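PDB 5NTH: putative aminopeptidase from Leishmania major, which probably acts as a manganese-dependent M17 leucyl aminopeptidase, removing single amino acids from the N-termini of peptides. Local coordinates for residues V301-G306 with D388-I393. Sequence-based numbering, arbitrary orientation.
With MN (manganese (II) ion), chain D; MN (manganese (II) ion), chain C; BB2 (actinonin), chain E; BCT (bicarbonate ion), chain B.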
loop_
_atom_site.group_PDB
_atom_site.type_symbol
_atom_site.label_atom_id
_atom_site.label_comp_id
_atom_site.label_asym_id
_atom_site.label_seq_id
_atom_site.Cartn_x
_atom_site.Cartn_y
_atom_site.Cartn_z
ATOM N N VAL A 301 22.093 17.764 3.999
ATOM C CA VAL A 301 21.315 19.010 4.046
ATOM C C VAL A 301 19.877 18.818 3.585
ATOM O O VAL A 301 18.956 19.505 4.052
ATOM C CB VAL A 301 21.969 20.158 3.268
ATOM C CG1 VAL A 301 23.287 20.520 3.941
ATOM C CG2 VAL A 301 22.118 19.841 1.777
ATOM N N TYR A 302 19.699 17.874 2.666
ATOM C CA TYR A 302 18.390 17.374 2.367
ATOM C C TYR A 302 18.469 15.936 1.916
ATOM O O TYR A 302 19.318 15.589 1.087
ATOM C CB TYR A 302 17.759 18.230 1.297
ATOM C CG TYR A 302 16.305 17.972 1.173
ATOM C CD1 TYR A 302 15.442 18.251 2.220
ATOM C CD2 TYR A 302 15.781 17.428 0.023
ATOM C CE1 TYR A 302 14.080 18.009 2.111
ATOM C CE2 TYR A 302 14.429 17.190 -0.098
ATOM C CZ TYR A 302 13.584 17.465 0.948
ATOM O OH TYR A 302 12.239 17.236 0.810
ATOM N N ASP A 303 17.589 15.103 2.471
ATOM C CA ASP A 303 17.525 13.689 2.104
ATOM C C ASP A 303 16.239 13.413 1.377
ATOM O O ASP A 303 15.205 13.187 2.002
ATOM C CB ASP A 303 17.641 12.763 3.331
ATOM C CG ASP A 303 17.807 11.310 2.934
ATOM O OD1 ASP A 303 18.045 11.106 1.723
ATOM O OD2 ASP A 303 17.724 10.364 3.789
ATOM N N CYS A 304 16.293 13.389 0.053
ATOM C CA CYS A 304 15.088 13.067 -0.724
ATOM C C CYS A 304 14.865 11.549 -0.816
ATOM O O CYS A 304 13.802 11.084 -1.191
ATOM C CB CYS A 304 15.122 13.760 -2.098
ATOM S SG CYS A 304 15.714 12.785 -3.475
ATOM N N GLY A 305 15.880 10.788 -0.439
ATOM C CA GLY A 305 15.827 9.345 -0.518
ATOM C C GLY A 305 16.686 8.758 -1.634
ATOM O O GLY A 305 16.873 7.542 -1.704
ATOM N N GLY A 306 17.238 9.617 -2.485
ATOM C CA GLY A 306 17.806 9.175 -3.744
ATOM C C GLY A 306 16.740 8.521 -4.607
ATOM O O GLY A 306 15.555 8.883 -4.542
ATOM N N ASP A 388 18.565 5.329 0.149
ATOM C CA ASP A 388 18.115 6.129 1.278
ATOM C C ASP A 388 18.870 5.895 2.601
ATOM O O ASP A 388 18.675 6.673 3.571
ATOM C CB ASP A 388 16.620 5.957 1.494
ATOM C CG ASP A 388 16.043 7.038 2.348
ATOM O OD1 ASP A 388 16.758 8.034 2.715
ATOM O OD2 ASP A 388 14.870 6.864 2.701
ATOM N N ALA A 389 19.717 4.862 2.642
ATOM C CA ALA A 389 20.710 4.714 3.695
ATOM C C ALA A 389 22.016 5.347 3.247
ATOM O O ALA A 389 23.026 4.709 3.044
ATOM C CB ALA A 389 20.893 3.271 4.083
ATOM N N GLU A 390 21.950 6.651 3.108
ATOM C CA GLU A 390 23.047 7.489 2.674
ATOM C C GLU A 390 23.923 8.000 3.841
ATOM O O GLU A 390 25.049 8.430 3.637
ATOM C CB GLU A 390 22.439 8.671 1.907
ATOM C CG GLU A 390 21.926 9.858 2.750
ATOM C CD GLU A 390 20.751 9.573 3.707
ATOM O OE1 GLU A 390 19.968 8.611 3.488
ATOM O OE2 GLU A 390 20.575 10.345 4.702
ATOM N N GLY A 391 23.366 8.001 5.052
ATOM C CA GLY A 391 24.050 8.526 6.238
ATOM C C GLY A 391 25.257 7.699 6.612
ATOM O O GLY A 391 26.358 8.218 6.683
ATOM N N ARG A 392 25.029 6.409 6.852
ATOM C CA ARG A 392 26.059 5.370 6.907
ATOM C C ARG A 392 27.268 5.631 6.020
ATOM O O ARG A 392 28.402 5.478 6.453
ATOM C CB ARG A 392 25.463 4.088 6.319
ATOM C CG ARG A 392 24.622 3.268 7.249
ATOM C CD ARG A 392 23.688 2.375 6.488
ATOM N NE ARG A 392 22.414 2.525 7.156
ATOM C CZ ARG A 392 21.762 1.589 7.846
ATOM N NH1 ARG A 392 20.616 1.925 8.446
ATOM N NH2 ARG A 392 22.201 0.317 7.929
ATOM N N ILE A 393 26.987 5.938 4.750
ATOM C CA ILE A 393 27.996 5.981 3.734
ATOM C C ILE A 393 28.868 7.186 3.859
ATOM O O ILE A 393 30.075 7.073 3.889
ATOM C CB ILE A 393 27.408 5.965 2.339
ATOM C CG1 ILE A 393 26.839 4.565 2.046
ATOM C CG2 ILE A 393 28.494 6.302 1.333
ATOM C CD1 ILE A 393 26.080 4.443 0.743
HETATM MN MN MN D . 18.141 8.477 4.042
HETATM MN MN MN C . 19.216 10.625 6.014
HETATM C C5 BB2 E . 16.144 6.708 7.456
HETATM C C3 BB2 E . 16.947 7.518 6.483
HETATM O O4 BB2 E . 16.410 7.836 5.459
HETATM N N1 BB2 E . 18.183 7.911 6.758
HETATM O O2 BB2 E . 18.882 8.709 5.825
HETATM C C6 BB2 E . 15.832 5.347 6.846
HETATM C C12 BB2 E . 14.591 4.830 7.502
HETATM O O13 BB2 E . 14.709 4.225 8.532
HETATM C C7 BB2 E . 17.033 4.413 7.042
HETATM C C8 BB2 E . 16.804 2.986 6.554
HETATM C C9 BB2 E . 16.693 2.908 5.038
HETATM C C10 BB2 E . 15.422 2.195 4.611
HETATM C C11 BB2 E . 15.523 0.699 4.852
HETATM N N14 BB2 E . 13.410 5.072 6.950
HETATM C C15 BB2 E . 12.173 4.621 7.581
HETATM C C16 BB2 E . 11.036 5.657 7.420
HETATM C C18 BB2 E . 9.627 5.061 7.280
HETATM C C17 BB2 E . 11.064 6.666 8.585
HETATM C C19 BB2 E . 11.877 3.211 7.128
HETATM O O20 BB2 E . 12.160 2.334 7.919
HETATM N N21 BB2 E . 11.334 2.919 5.924
HETATM C C22 BB2 E . 10.551 1.689 5.739
HETATM C C23 BB2 E . 11.364 3.658 4.653
HETATM C C24 BB2 E . 10.207 3.133 3.802
HETATM C C25 BB2 E . 9.608 1.961 4.555
HETATM C C26 BB2 E . 11.547 0.566 5.407
HETATM O O27 BB2 E . 12.389 0.250 6.524
HETATM C C BCT B . 21.296 5.686 6.957
HETATM O O1 BCT B . 22.225 6.406 6.591
HETATM O O2 BCT B . 21.468 4.554 7.441
HETATM O O3 BCT B . 20.074 6.149 6.786
#
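Three carboxylates, Asp303, Asp388 and Glu390, converge oxygen to oxygen with manganese to hold them together. Asp303 OD2 and Asp388 OD1 lie 2.7 Å apart, a spacing tolerable because both ligate the manganese of chain D. Asp303 OD2 binds that ion at 1.9 Å and reaches the manganese of chain C at a longer 2.7 Å. Glu390 bridges the two ions with separate oxygens: OE1 takes the chain D ion and OE2 the chain C ion, while Lys298 and Asp321 help complete the latter's shell.

The two aspartate carboxylate planes are turned 66° apart. In Asp388, CG stands opposite the backbone N (chi1 -163°), which brings OD1 round to the same manganese that its own carbonyl O binds at 1.9 Å. Glu390 comes from the direction opposite to Asp303, its chain folding at the second torsion (chi2 -64°) to present one carboxylate oxygen to each ion.

Second-shell bonds steady the carboxylates. Asp303 OD1 accepts from Gly305 N at 3.1 Å, which closes an Asx turn, the N-H coming in from above the carboxylate plane; it also accepts from Asn361. Asp388 OD2 makes a salt bridge with Lys310.

Actinonin uses its hydroxamate here: O2 sits between the ions, 1.9 Å from each, and O4 chelates the chain D manganese at 2.3 Å. Beside Glu390, a bicarbonate is modelled against the start of helix 391-404 and Arg392, too tightly for its exact position to be trusted; in M17 enzymes a bicarbonate here is thought to serve as general base.

The paired ions probably offset the clustered negative charge, and the inhibitor's bridging O2 is consistent with a site that holds the nucleophilic water during peptide hydrolysis.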